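Local coordinates for protein serine proteinase inhibitor 1 (Myxoma virus, PDB 6BJ5) that inhibits serine proteases as a poxviral serpin and is important for the virulence of the virus, at residues F234-R237 with N238-K241. Residues are numbered along the deposited sequence; the frame is centred on the assembly and turned at random.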
loop_
_atom_site.group_PDB
_atom_site.type_symbol
_atom_site.label_atom_id
_atom_site.label_comp_id
_atom_site.label_asym_id
_atom_site.label_seq_id
_atom_site.Cartn_x
_atom_site.Cartn_y
_atom_site.Cartn_z
ATOM N N PHE A 234 -17.348 9.376 2.873
ATOM C CA PHE A 234 -18.777 9.079 2.810
ATOM C C PHE A 234 -19.097 7.811 3.586
ATOM O O PHE A 234 -19.974 7.811 4.462
ATOM C CB PHE A 234 -19.183 8.931 1.344
ATOM C CG PHE A 234 -20.615 8.524 1.122
ATOM C CD1 PHE A 234 -20.996 7.994 -0.102
ATOM C CD2 PHE A 234 -21.585 8.686 2.098
ATOM C CE1 PHE A 234 -22.300 7.617 -0.343
ATOM C CE2 PHE A 234 -22.884 8.301 1.859
ATOM C CZ PHE A 234 -23.242 7.773 0.638
ATOM N N TRP A 235 -18.374 6.724 3.288
ATOM C CA TRP A 235 -18.505 5.495 4.061
ATOM C C TRP A 235 -18.397 5.775 5.547
ATOM O O TRP A 235 -19.232 5.321 6.328
ATOM C CB TRP A 235 -17.440 4.476 3.645
ATOM C CG TRP A 235 -17.629 3.899 2.290
ATOM C CD1 TRP A 235 -18.774 3.907 1.546
ATOM C CD2 TRP A 235 -16.632 3.245 1.494
ATOM N NE1 TRP A 235 -18.556 3.286 0.346
ATOM C CE2 TRP A 235 -17.249 2.871 0.284
ATOM C CE3 TRP A 235 -15.282 2.930 1.693
ATOM C CZ2 TRP A 235 -16.560 2.189 -0.736
ATOM C CZ3 TRP A 235 -14.585 2.258 0.665
ATOM C CH2 TRP A 235 -15.229 1.899 -0.530
ATOM N N ILE A 236 -17.374 6.532 5.961
ATOM C CA ILE A 236 -17.175 6.697 7.397
ATOM C C ILE A 236 -18.321 7.481 8.022
ATOM O O ILE A 236 -18.701 7.223 9.173
ATOM C CB ILE A 236 -15.809 7.336 7.682
ATOM C CG1 ILE A 236 -14.702 6.341 7.315
ATOM C CG2 ILE A 236 -15.723 7.760 9.162
ATOM C CD1 ILE A 236 -13.309 6.901 7.337
ATOM N N ARG A 237 -18.898 8.437 7.287
ATOM C CA ARG A 237 -19.969 9.234 7.868
ATOM C C ARG A 237 -21.256 8.427 7.952
ATOM O O ARG A 237 -22.001 8.542 8.927
ATOM C CB ARG A 237 -20.211 10.523 7.070
ATOM C CG ARG A 237 -19.042 11.514 7.032
ATOM C CD ARG A 237 -19.373 12.821 6.288
ATOM N NE ARG A 237 -20.093 12.612 5.037
ATOM C CZ ARG A 237 -19.574 12.814 3.829
ATOM N NH1 ARG A 237 -18.314 13.212 3.700
ATOM N NH2 ARG A 237 -20.314 12.596 2.748
ATOM N N ASN A 238 -21.536 7.608 6.943
ATOM C CA ASN A 238 -22.823 6.935 6.838
ATOM C C ASN A 238 -22.856 5.521 7.416
ATOM O O ASN A 238 -23.919 4.893 7.388
ATOM C CB ASN A 238 -23.292 6.909 5.385
ATOM C CG ASN A 238 -23.771 8.261 4.916
ATOM O OD1 ASN A 238 -23.234 9.300 5.305
ATOM N ND2 ASN A 238 -24.841 8.257 4.128
ATOM N N MET A 239 -21.743 4.987 7.913
ATOM C CA MET A 239 -21.815 3.723 8.633
ATOM C C MET A 239 -22.375 3.992 10.017
ATOM O O MET A 239 -22.047 5.001 10.645
ATOM C CB MET A 239 -20.451 3.038 8.747
ATOM C CG MET A 239 -19.846 2.585 7.435
ATOM S SD MET A 239 -18.274 1.758 7.732
ATOM C CE MET A 239 -17.282 3.057 8.467
ATOM N N ARG A 240 -23.245 3.097 10.477
ATOM C CA ARG A 240 -23.925 3.237 11.756
ATOM C C ARG A 240 -23.653 2.002 12.597
ATOM O O ARG A 240 -23.624 0.884 12.069
ATOM C CB ARG A 240 -25.440 3.425 11.557
ATOM C CG ARG A 240 -25.805 4.307 10.376
ATOM C CD ARG A 240 -26.487 5.592 10.820
ATOM N NE ARG A 240 -25.712 6.350 11.805
ATOM C CZ ARG A 240 -24.765 7.232 11.502
ATOM N NH1 ARG A 240 -24.455 7.467 10.236
ATOM N NH2 ARG A 240 -24.127 7.875 12.469
ATOM N N LYS A 241 -23.449 2.201 13.899
ATOM C CA LYS A 241 -23.211 1.072 14.778
ATOM C C LYS A 241 -24.414 0.109 14.755
ATOM O O LYS A 241 -25.525 0.468 14.348
ATOM C CB LYS A 241 -22.895 1.565 16.187
ATOM C CG LYS A 241 -22.377 0.465 17.090
ATOM C CD LYS A 241 -22.044 0.911 18.508
ATOM C CE LYS A 241 -20.579 1.261 18.685
ATOM N NZ LYS A 241 -20.256 1.497 20.128
#
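W235 O accepts two backbone donors at the C-terminal end of helix 229-238: M239 N at 3.0 Å and, more weakly, N238 N at 3.3 Å. The stronger bond of N238 N goes to F234 O, 2.9 Å away, so the last turn closes with ordinary helical i to i+4 bonding before M239 abandons helical backbone angles. Two residues on from W235, the carbonyl of R237 is met by a side chain. R240 folds back through bends at chi2 and chi3 until its NH1 reaches R237 O at 3.0 Å, in the carbonyl plane and on a lone pair. The N238 amide meets the rim of the F234 ring, ND2 approaching CE2 near the ring plane, with ring and amide planes 84° apart; F234 CG lies anti to the backbone N (chi1 176°), which carries the ring to that amide. M239, bent at chi3, turns its CE back to within 3.8 Å of I236 CA and packs on V200 and L213 of the three-stranded serpin sheet, where W235 NE1 also bonds Y198 OH. Before the chain enters strand 243-258, it thus exemplifies a helix C-terminus completed by a side chain, whose cationic group probably complements the negative end of the helix dipole.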